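Local coordinates for protein SAM-dependent O-methyltransferase (Leptospira interrogans, PDB 2HNK) that probably transfers a methyl group from S-adenosylmethionine to a hydroxyl oxygen of an acceptor, and is seen here with S-adenosyl-L-homocysteine bound, at residues C[35-40]-C[68-73]; C[46-51]-C[223-228]; C[42-47]-C[152-157]; C[77-82]-C[86-91]. One frame throughout, in Å; residues are numbered along the deposited sequence.

Contacts 1 and 3 line the S-adenosyl-L-homocysteine pocket of one Rossmann-like domain, and contacts 2 and 4 belong to the sheet and helices behind it. Contacts 1 and 3 both touch the ligand, and their centres lie about 9 Å apart. They meet where Phe70 CD1 lies 3.5 Å from Met42 CE. Contact 2 overlaps contact 3 at the start of helix 46-59, sharing Pro46 and Glu47; the centres are about 8 Å apart. Contact 4 lies farther off, about 14 Å from contact 3 between centres. Phe78 CE1 still reaches Phe152 CB at 3.5 Å. A probable hydrogen bond of 2.8 Å from Gly68 N to Cys91 O ties contact 1 to contact 4.

Contact 1 (C[35-40]-C[68-73]). With SAH (S-adenosyl-L-homocysteine), chain O.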
# COMPACT_ATOMS: atom_id res chain seq x y z
N GLY C 35 14.36 8.07 20.34
CA GLY C 35 15.63 7.31 20.36
C GLY C 35 16.33 7.31 21.71
O GLY C 35 17.10 6.41 22.03
N THR C 36 16.06 8.35 22.51
CA THR C 36 16.57 8.46 23.87
C THR C 36 15.90 7.44 24.81
O THR C 36 16.52 6.98 25.77
CB THR C 36 16.36 9.90 24.39
OG1 THR C 36 17.24 10.79 23.69
CG2 THR C 36 16.63 10.00 25.88
N LEU C 37 14.65 7.09 24.50
CA LEU C 37 13.88 6.17 25.34
C LEU C 37 14.27 4.71 25.09
O LEU C 37 14.63 4.35 23.97
CB LEU C 37 12.38 6.38 25.13
CG LEU C 37 11.89 7.83 24.95
CD1 LEU C 37 10.39 7.83 24.68
CD2 LEU C 37 12.22 8.72 26.15
N ALA C 38 14.20 3.89 26.14
CA ALA C 38 14.54 2.46 26.06
C ALA C 38 13.73 1.74 24.99
O ALA C 38 14.26 0.94 24.22
CB ALA C 38 14.37 1.79 27.43
N GLN C 39 12.43 2.03 24.95
CA GLN C 39 11.52 1.43 23.97
C GLN C 39 11.55 2.23 22.67
O GLN C 39 10.52 2.36 21.99
CB GLN C 39 10.09 1.34 24.53
CG GLN C 39 9.98 0.72 25.92
CD GLN C 39 10.02 1.75 27.05
OE1 GLN C 39 10.55 2.86 26.91
NE2 GLN C 39 9.46 1.38 28.20
N ALA C 40 12.72 2.76 22.32
CA ALA C 40 12.92 3.57 21.11
C ALA C 40 12.54 2.81 19.85
O ALA C 40 11.91 3.37 18.95
CB ALA C 40 14.36 4.04 21.01
N GLY C 68 -2.70 1.94 19.88
CA GLY C 68 -1.29 1.97 20.24
C GLY C 68 -0.59 3.15 19.61
O GLY C 68 -0.25 3.13 18.41
N THR C 69 -0.35 4.16 20.42
CA THR C 69 0.13 5.46 19.95
C THR C 69 1.56 5.79 20.33
O THR C 69 2.28 6.41 19.54
CB THR C 69 -0.85 6.57 20.41
OG1 THR C 69 -2.08 6.39 19.71
CG2 THR C 69 -0.31 7.97 20.12
N PHE C 70 1.98 5.41 21.55
CA PHE C 70 3.35 5.64 22.02
C PHE C 70 3.68 7.13 21.92
O PHE C 70 2.83 7.96 22.27
CB PHE C 70 4.33 4.74 21.25
CG PHE C 70 5.72 4.68 21.83
CD1 PHE C 70 5.94 4.66 23.22
CD2 PHE C 70 6.83 4.59 20.99
CE1 PHE C 70 7.23 4.59 23.74
CE2 PHE C 70 8.12 4.53 21.51
CZ PHE C 70 8.32 4.53 22.88
N THR C 71 4.87 7.48 21.43
CA THR C 71 5.29 8.89 21.36
C THR C 71 4.73 9.65 20.14
O THR C 71 5.03 10.83 19.94
CB THR C 71 6.82 9.05 21.44
OG1 THR C 71 7.44 8.22 20.46
CG2 THR C 71 7.33 8.68 22.83
N GLY C 72 3.95 8.94 19.32
CA GLY C 72 3.06 9.58 18.36
C GLY C 72 3.43 9.69 16.89
O GLY C 72 2.71 10.36 16.14
N TYR C 73 4.51 9.04 16.45
CA TYR C 73 4.98 9.23 15.07
C TYR C 73 3.94 8.88 14.02
O TYR C 73 3.69 9.67 13.10
CB TYR C 73 6.31 8.50 14.77
CG TYR C 73 6.97 8.97 13.47
CD1 TYR C 73 6.65 8.38 12.25
CD2 TYR C 73 7.90 10.02 13.47
CE1 TYR C 73 7.24 8.82 11.06
CE2 TYR C 73 8.50 10.46 12.28
CZ TYR C 73 8.16 9.85 11.08
OH TYR C 73 8.74 10.29 9.91
N SAH O . 2.26 3.70 16.81
CA SAH O . 3.45 4.02 17.66
CB SAH O . 4.05 2.73 18.23
CG SAH O . 3.12 1.99 19.19
SD SAH O . 4.10 1.16 20.47
C SAH O . 4.52 4.86 16.93
O SAH O . 5.50 5.30 17.53
OXT SAH O . 4.43 5.12 15.73
C5' SAH O . 2.66 0.47 21.33
C4' SAH O . 1.93 1.43 22.27
O4' SAH O . 0.71 0.84 22.66
C3' SAH O . 2.71 1.73 23.54
O3' SAH O . 2.80 3.13 23.69
C2' SAH O . 1.88 1.16 24.68
O2' SAH O . 1.84 2.07 25.77
C1' SAH O . 0.50 1.00 24.05
N9 SAH O . -0.29 -0.12 24.61
C8 SAH O . 0.16 -1.29 25.18
N7 SAH O . -0.92 -2.02 25.57
C5 SAH O . -2.04 -1.34 25.25
C6 SAH O . -3.40 -1.60 25.42
N6 SAH O . -3.81 -2.73 25.99
N1 SAH O . -4.34 -0.68 24.99
C2 SAH O . -3.94 0.50 24.39
N3 SAH O . -2.59 0.76 24.23
C4 SAH O . -1.66 -0.14 24.65
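Phe70 and Thr71 meet Leu37 and Gln39 without any hydrogen bond between the two segments. The side chain of Phe70 heads for 35-40, with CG anti to the backbone N (chi1 -168°). Its outer end reaches the opposite loop, where Phe70 CZ lies 3.2 Å from Gln39 O. Beside this, Leu37 CD1 and Thr71 CG2 come tip to tip at 3.7 Å. The same methyl, Thr71 CG2, stands over the centre of one face of the Phe70 ring. The hydroxyl of Thr71 turns elsewhere and bonds to Thr34.

The tight side of the contact is that of Phe70 and Thr71, both buried, with the ligand behind the ring. Phe70 CB lies 3.3 Å from ligand O3', and a ligand carboxylate oxygen, O, sits at the ring edge in its plane. Gly68 O accepts a hydrogen bond of 3.0 Å from the amino N of S-adenosyl-L-homocysteine. Asp92 OD2 receives the backbone N-H of both Thr69 and Phe70. It therefore holds the type II' turn from Thr69 to Gly72, and it also bonds to the ligand. Gly68 and Gly72 have backbone angles that favour glycine. The loose side is that of Leu37 and Gln39, which are partly exposed, and Thr36 and Ala38 beside them are exposed.

Segment 68-73 is the glycine-rich loop that follows the first strand in this methyltransferase fold. It runs from strand 63-67 into helix 73-81. Helix 25-35 packs on Thr71 through Leu30, and helix 95-107 sends Trp97 edge-to-face against Phe70.

Contact 2 (C[46-51]-C[223-228]); sequences PEEGQF and DGVSLV
Glu48 and Val225 mark the closest backbone approach, 8.9 Å between CA atoms, where the short helical segment 46-51 runs nearly parallel to strand 225-228 at 7°. The axes stay 12.1 Å apart, so side chains alone make the contact.

Phe51 gives the largest share. Its CG is anti to the backbone N (chi1 -175°), which sends the ring out toward the strand. Val225 CG1 lies at the edge of this ring, near its plane, 4.1 Å from Phe51 CE2. The two side chains pass alongside, pointing opposite ways. Leu227 comes from the far side toward the ring end, and its CD1 lies 4.0 Å from Phe51 CZ.

One turn earlier on the helix, Glu48 stretches out in an extended chain. Its OE1 rests 3.6 Å from Val225 CG2, the other methyl of the same valine. The two branches of Val225 are thus divided between an aromatic ring and a carboxylate. Glu48 OE1 also comes close to the carboxylate of Asp180, which has the same formal charge. Glu48 N is capped by Ser45 OG at the helix start.

The second subunit closes in here. Its Phe51 packs on Leu227, and its Val216 O accepts a hydrogen bond from Gln50 NE2. In the sheet, strand 225-230 runs antiparallel between 175-180 and 214-219. A helix laid on a seven-stranded sheet of order 3-2-1-4-5-7-6, with this one reversed strand, is characteristic of the Rossmann-like class I methyltransferase fold.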
# COMPACT_ATOMS: atom_id res chain seq x y z
N PRO C 46 10.50 6.33 9.21
CA PRO C 46 9.87 7.38 8.40
C PRO C 46 9.34 6.87 7.04
O PRO C 46 8.37 7.41 6.53
CB PRO C 46 10.99 8.41 8.21
CG PRO C 46 12.24 7.70 8.52
CD PRO C 46 11.92 6.62 9.49
N GLU C 47 9.99 5.85 6.49
CA GLU C 47 9.50 5.13 5.32
C GLU C 47 8.12 4.52 5.59
O GLU C 47 7.20 4.68 4.80
CB GLU C 47 10.48 4.01 4.92
CG GLU C 47 11.83 4.47 4.34
CD GLU C 47 12.86 4.83 5.40
OE1 GLU C 47 13.98 5.24 5.01
OE2 GLU C 47 12.57 4.72 6.61
N GLU C 48 7.99 3.80 6.70
CA GLU C 48 6.69 3.26 7.06
C GLU C 48 5.67 4.38 7.27
O GLU C 48 4.53 4.26 6.84
CB GLU C 48 6.75 2.36 8.29
CG GLU C 48 5.36 1.92 8.73
CD GLU C 48 5.35 0.88 9.82
OE1 GLU C 48 4.25 0.37 10.08
OE2 GLU C 48 6.40 0.57 10.40
N GLY C 49 6.10 5.46 7.92
CA GLY C 49 5.29 6.67 8.05
C GLY C 49 4.69 7.14 6.74
O GLY C 49 3.48 7.36 6.64
N GLN C 50 5.54 7.25 5.72
CA GLN C 50 5.14 7.67 4.37
C GLN C 50 4.17 6.69 3.71
O GLN C 50 3.27 7.10 2.96
CB GLN C 50 6.36 7.89 3.48
CG GLN C 50 6.84 9.32 3.43
CD GLN C 50 5.79 10.26 2.89
OE1 GLN C 50 5.19 11.02 3.65
NE2 GLN C 50 5.53 10.20 1.59
N PHE C 51 4.39 5.41 3.99
CA PHE C 51 3.52 4.34 3.54
C PHE C 51 2.11 4.52 4.12
O PHE C 51 1.13 4.46 3.39
CB PHE C 51 4.14 3.00 3.92
CG PHE C 51 3.40 1.79 3.41
CD1 PHE C 51 3.14 1.62 2.05
CD2 PHE C 51 2.99 0.79 4.29
CE1 PHE C 51 2.48 0.51 1.58
CE2 PHE C 51 2.31 -0.33 3.83
CZ PHE C 51 2.06 -0.47 2.47
N ASP C 223 8.69 -4.19 10.07
CA ASP C 223 8.62 -5.49 10.73
C ASP C 223 7.41 -6.31 10.24
O ASP C 223 6.84 -7.12 10.98
CB ASP C 223 8.55 -5.28 12.25
CG ASP C 223 8.76 -6.57 13.04
OD1 ASP C 223 9.59 -7.42 12.63
OD2 ASP C 223 8.08 -6.73 14.07
N GLY C 224 7.04 -6.09 8.98
CA GLY C 224 5.84 -6.68 8.39
C GLY C 224 4.65 -5.76 8.61
O GLY C 224 4.40 -5.31 9.72
N VAL C 225 3.94 -5.45 7.53
CA VAL C 225 2.71 -4.66 7.62
C VAL C 225 1.62 -5.34 6.79
O VAL C 225 1.77 -5.50 5.57
CB VAL C 225 2.91 -3.19 7.16
CG1 VAL C 225 1.62 -2.41 7.31
CG2 VAL C 225 4.03 -2.49 7.95
N SER C 226 0.54 -5.74 7.46
CA SER C 226 -0.58 -6.37 6.79
C SER C 226 -1.63 -5.36 6.42
O SER C 226 -2.06 -4.56 7.25
CB SER C 226 -1.22 -7.46 7.64
OG SER C 226 -0.48 -8.66 7.52
N LEU C 227 -2.02 -5.39 5.15
CA LEU C 227 -3.13 -4.59 4.66
C LEU C 227 -4.32 -5.52 4.62
O LEU C 227 -4.35 -6.46 3.82
CB LEU C 227 -2.80 -4.02 3.28
CG LEU C 227 -1.54 -3.14 3.23
CD1 LEU C 227 -1.29 -2.61 1.83
CD2 LEU C 227 -1.61 -2.00 4.25
N VAL C 228 -5.28 -5.27 5.50
CA VAL C 228 -6.45 -6.13 5.66
C VAL C 228 -7.73 -5.35 5.32
O VAL C 228 -8.20 -4.52 6.11
CB VAL C 228 -6.55 -6.73 7.09
CG1 VAL C 228 -7.69 -7.72 7.19
CG2 VAL C 228 -5.25 -7.39 7.50

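Contact 3 (C[42-47]-C[152-157]); sequences MQISPE and FLDADK. With SAH (S-adenosyl-L-homocysteine), chain O.
Ile44 and Asp154 barely touch, with Ile44 CG2 4.5 Å from Asp154 OD2, because S-adenosyl-L-homocysteine lies between their segments. Asp154 OD2 accepts a hydrogen bond of 3.0 Å from the ligand amino N. The edge of the Phe152 ring faces that same N, near the ring plane. From the other segment, Ile44 CG2 lies 3.9 Å from ligand OXT. Met42 packs its bent SD–CE end against the ligand sulfur and ribose, with Met42 CE 3.7 Å from ligand C3'. At the far end, Asp156 OD1 sits 3.0 Å from adenine N6.

The next shell holds these groups. Lys157 NZ forms a salt bridge with Asp154 OD1 through a weak hydrogen bond. It also bonds to Ala155 O at 2.9 Å, in the carbonyl plane, and to Asn181 and Tyr160. Tyr163 and Asn159 bond to the two oxygens of Asp156.

Asp154 thus turns one oxygen to the ligand and the other to Lys157. Asp180 is a second carboxylate close by. Catechol O-methyltransferase and its relatives bind a divalent cation with a comparable Asp, Asp and Asn set. No metal is modelled here; Lys157 NZ meets the Asp154 and Asn181 oxygens instead, so a cation site remains only a possibility.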
# COMPACT_ATOMS: atom_id res chain seq x y z
N MET C 42 10.35 0.80 19.40
CA MET C 42 8.91 0.62 19.36
C MET C 42 8.25 1.52 18.31
O MET C 42 7.10 1.31 17.94
CB MET C 42 8.30 0.87 20.74
CG MET C 42 6.97 0.19 20.96
SD MET C 42 6.68 -0.34 22.66
CE MET C 42 6.36 1.19 23.52
N GLN C 43 8.99 2.53 17.83
CA GLN C 43 8.43 3.43 16.83
C GLN C 43 8.84 3.09 15.38
O GLN C 43 9.95 2.58 15.11
CB GLN C 43 8.72 4.90 17.15
CG GLN C 43 10.13 5.36 16.87
CD GLN C 43 10.18 6.77 16.32
OE1 GLN C 43 9.43 7.66 16.74
NE2 GLN C 43 11.07 6.97 15.36
N ILE C 44 7.92 3.41 14.48
CA ILE C 44 8.04 3.11 13.06
C ILE C 44 9.18 3.89 12.39
O ILE C 44 9.68 4.89 12.93
CB ILE C 44 6.68 3.34 12.34
CG1 ILE C 44 6.32 4.82 12.27
CG2 ILE C 44 5.55 2.57 13.06
CD1 ILE C 44 5.10 5.10 11.44
N SER C 45 9.61 3.41 11.22
CA SER C 45 10.52 4.15 10.35
C SER C 45 9.77 5.29 9.66
O SER C 45 8.54 5.25 9.55
CB SER C 45 11.10 3.20 9.30
OG SER C 45 10.07 2.42 8.70
N PRO C 46 10.50 6.33 9.21
CA PRO C 46 9.87 7.38 8.40
C PRO C 46 9.34 6.87 7.04
O PRO C 46 8.37 7.41 6.53
CB PRO C 46 10.99 8.41 8.21
CG PRO C 46 12.24 7.70 8.52
CD PRO C 46 11.92 6.62 9.49
N GLU C 47 9.99 5.85 6.49
CA GLU C 47 9.50 5.13 5.32
C GLU C 47 8.12 4.52 5.59
O GLU C 47 7.20 4.68 4.80
CB GLU C 47 10.48 4.01 4.92
CG GLU C 47 11.83 4.47 4.34
CD GLU C 47 12.86 4.83 5.40
OE1 GLU C 47 13.98 5.24 5.01
OE2 GLU C 47 12.57 4.72 6.61
N PHE C 152 -5.30 1.44 12.45
CA PHE C 152 -3.90 1.08 12.60
C PHE C 152 -3.72 0.28 13.90
O PHE C 152 -3.92 0.82 14.99
CB PHE C 152 -3.01 2.32 12.60
CG PHE C 152 -1.54 2.01 12.59
CD1 PHE C 152 -0.99 1.15 11.64
CD2 PHE C 152 -0.70 2.59 13.52
CE1 PHE C 152 0.37 0.86 11.64
CE2 PHE C 152 0.68 2.32 13.52
CZ PHE C 152 1.21 1.45 12.57
N LEU C 153 -3.36 -0.99 13.77
CA LEU C 153 -3.14 -1.86 14.92
C LEU C 153 -1.64 -1.97 15.25
O LEU C 153 -0.87 -2.60 14.51
CB LEU C 153 -3.75 -3.25 14.68
CG LEU C 153 -3.48 -4.33 15.74
CD1 LEU C 153 -3.95 -3.88 17.15
CD2 LEU C 153 -4.10 -5.67 15.35
N ASP C 154 -1.26 -1.39 16.38
CA ASP C 154 0.13 -1.37 16.83
C ASP C 154 0.23 -1.35 18.37
O ASP C 154 1.06 -0.65 18.94
CB ASP C 154 0.84 -0.15 16.24
CG ASP C 154 2.35 -0.25 16.36
OD1 ASP C 154 2.89 -1.36 16.55
OD2 ASP C 154 2.99 0.81 16.26
N ALA C 155 -0.62 -2.13 19.03
CA ALA C 155 -0.66 -2.16 20.49
C ALA C 155 0.01 -3.41 21.05
O ALA C 155 0.99 -3.90 20.48
CB ALA C 155 -2.10 -2.03 20.98
N ASP C 156 -0.50 -3.92 22.17
CA ASP C 156 0.06 -5.12 22.78
C ASP C 156 -0.23 -6.35 21.92
O ASP C 156 -1.38 -6.65 21.60
CB ASP C 156 -0.42 -5.29 24.23
CG ASP C 156 -1.93 -5.33 24.34
OD1 ASP C 156 -2.60 -4.42 23.79
OD2 ASP C 156 -2.45 -6.26 25.00
N LYS C 157 0.84 -7.05 21.53
CA LYS C 157 0.80 -8.05 20.47
C LYS C 157 0.01 -9.29 20.85
O LYS C 157 -0.67 -9.89 20.00
CB LYS C 157 2.22 -8.45 20.06
CG LYS C 157 3.19 -7.28 19.86
CD LYS C 157 2.70 -6.30 18.80
CE LYS C 157 3.56 -5.04 18.76
NZ LYS C 157 2.81 -3.89 18.18
N SAH O . 2.26 3.70 16.81
CA SAH O . 3.45 4.02 17.66
CB SAH O . 4.05 2.73 18.23
CG SAH O . 3.12 1.99 19.19
SD SAH O . 4.10 1.16 20.47
C SAH O . 4.52 4.86 16.93
O SAH O . 5.50 5.30 17.53
OXT SAH O . 4.43 5.12 15.73
C5' SAH O . 2.66 0.47 21.33
C4' SAH O . 1.93 1.43 22.27
O4' SAH O . 0.71 0.84 22.66
C3' SAH O . 2.71 1.73 23.54
O3' SAH O . 2.80 3.13 23.69
C2' SAH O . 1.88 1.16 24.68
O2' SAH O . 1.84 2.07 25.77
C1' SAH O . 0.50 1.00 24.05
N9 SAH O . -0.29 -0.12 24.61
C8 SAH O . 0.16 -1.29 25.18
N7 SAH O . -0.92 -2.02 25.57
C5 SAH O . -2.04 -1.34 25.25
C6 SAH O . -3.40 -1.60 25.42
N6 SAH O . -3.81 -2.73 25.99
N1 SAH O . -4.34 -0.68 24.99
C2 SAH O . -3.94 0.50 24.39
N3 SAH O . -2.59 0.76 24.23
C4 SAH O . -1.66 -0.14 24.65

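Contact 4 (C[77-82]-C[86-91]); sequences CFASAL and GKILCC
With chi1 175° and chi2 172° the Ile88 chain is extended, and its CD1 reaches Phe78. Phe78 and Leu82 both have CG anti to their own carbonyl carbon, and at chi1 -76° Leu82 lays its methyls over the strand start. These are the helix and second strand of a beta-alpha-beta unit: strand 63-67, helix 73-81, strand 87-92. It is the first beta-alpha-beta crossover of the Rossmann-like sheet.

The side chains of Phe78 and Ile88 lie roughly perpendicular. Ile88 CD1 lies 3.6 Å from Phe78 CB, and the near part of the ring also touches it, at 3.9 Å from Phe78 CD1. The rest of the ring continues to Phe152, with the planes at about 60°, and packs on Leu52 and Thr56 of helix 46-59. Ala79 CB touches the other branch of the isoleucine, 4.3 Å from Ile88 CG2. Lys87 points away from the helix, and its NZ bonds to Asp140 O.

Leu82 is the first residue past helix 73-81, and the backbones then come close, with Leu82 CA 5.0 Å from Gly86 CA. Leu82 CB packs 4.0 Å from Gly86 CA. The strand backbone lies directly under the leucine. Leu82 CD1 rests 3.6 Å from Lys87 C and 4.1 Å from Ile88 CB.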
# COMPACT_ATOMS: atom_id res chain seq x y z
N CYS C 77 1.66 11.04 11.13
CA CYS C 77 1.53 10.72 9.70
C CYS C 77 0.08 10.62 9.25
O CYS C 77 -0.28 11.18 8.22
CB CYS C 77 2.28 9.43 9.36
SG CYS C 77 4.02 9.55 9.70
N PHE C 78 -0.74 9.90 10.01
CA PHE C 78 -2.17 9.82 9.74
C PHE C 78 -2.82 11.20 9.78
O PHE C 78 -3.58 11.54 8.87
CB PHE C 78 -2.88 8.90 10.73
CG PHE C 78 -2.57 7.44 10.54
CD1 PHE C 78 -2.01 6.70 11.58
CD2 PHE C 78 -2.86 6.81 9.34
CE1 PHE C 78 -1.73 5.34 11.42
CE2 PHE C 78 -2.58 5.45 9.16
CZ PHE C 78 -2.01 4.71 10.21
N ALA C 79 -2.53 11.98 10.82
CA ALA C 79 -3.17 13.28 11.03
C ALA C 79 -2.87 14.27 9.92
O ALA C 79 -3.77 14.98 9.47
CB ALA C 79 -2.82 13.87 12.41
N SER C 80 -1.62 14.31 9.45
CA SER C 80 -1.26 15.18 8.33
C SER C 80 -1.74 14.68 6.97
O SER C 80 -1.90 15.47 6.05
CB SER C 80 0.23 15.51 8.29
OG SER C 80 1.02 14.43 8.74
N ALA C 81 -1.96 13.37 6.84
CA ALA C 81 -2.47 12.79 5.59
C ALA C 81 -3.97 12.99 5.41
O ALA C 81 -4.43 13.12 4.28
CB ALA C 81 -2.12 11.32 5.48
N LEU C 82 -4.71 12.98 6.52
CA LEU C 82 -6.16 13.19 6.50
C LEU C 82 -6.54 14.51 5.82
O LEU C 82 -5.77 15.47 5.86
CB LEU C 82 -6.74 13.16 7.92
CG LEU C 82 -6.90 11.79 8.60
CD1 LEU C 82 -7.02 11.96 10.10
CD2 LEU C 82 -8.09 11.01 8.05
N GLY C 86 -10.91 15.41 8.09
CA GLY C 86 -10.61 14.05 8.50
C GLY C 86 -10.15 14.04 9.95
O GLY C 86 -9.49 14.99 10.40
N LYS C 87 -10.49 12.97 10.67
CA LYS C 87 -10.17 12.88 12.09
C LYS C 87 -9.63 11.50 12.51
O LYS C 87 -10.00 10.49 11.93
CB LYS C 87 -11.41 13.23 12.92
CG LYS C 87 -11.88 14.67 12.71
CD LYS C 87 -13.33 14.84 13.13
CE LYS C 87 -13.83 16.22 12.76
NZ LYS C 87 -15.09 16.54 13.48
N ILE C 88 -8.76 11.49 13.53
CA ILE C 88 -8.19 10.24 14.07
C ILE C 88 -8.38 10.12 15.59
O ILE C 88 -8.11 11.07 16.33
CB ILE C 88 -6.68 10.06 13.68
CG1 ILE C 88 -6.07 8.81 14.35
CG2 ILE C 88 -5.86 11.31 13.98
CD1 ILE C 88 -4.66 8.46 13.88
N LEU C 89 -8.87 8.97 16.04
CA LEU C 89 -8.85 8.62 17.46
C LEU C 89 -7.65 7.74 17.80
O LEU C 89 -7.44 6.70 17.16
CB LEU C 89 -10.16 7.93 17.89
CG LEU C 89 -10.22 7.29 19.28
CD1 LEU C 89 -10.12 8.32 20.39
CD2 LEU C 89 -11.49 6.47 19.47
N CYS C 90 -6.89 8.16 18.80
CA CYS C 90 -5.73 7.42 19.30
C CYS C 90 -6.01 6.78 20.64
O CYS C 90 -6.49 7.43 21.56
CB CYS C 90 -4.54 8.37 19.44
SG CYS C 90 -3.94 9.01 17.90
N CYS C 91 -5.71 5.49 20.74
CA CYS C 91 -5.93 4.71 21.96
C CYS C 91 -4.59 4.25 22.49
O CYS C 91 -3.82 3.60 21.78
CB CYS C 91 -6.77 3.46 21.69
SG CYS C 91 -8.31 3.75 20.82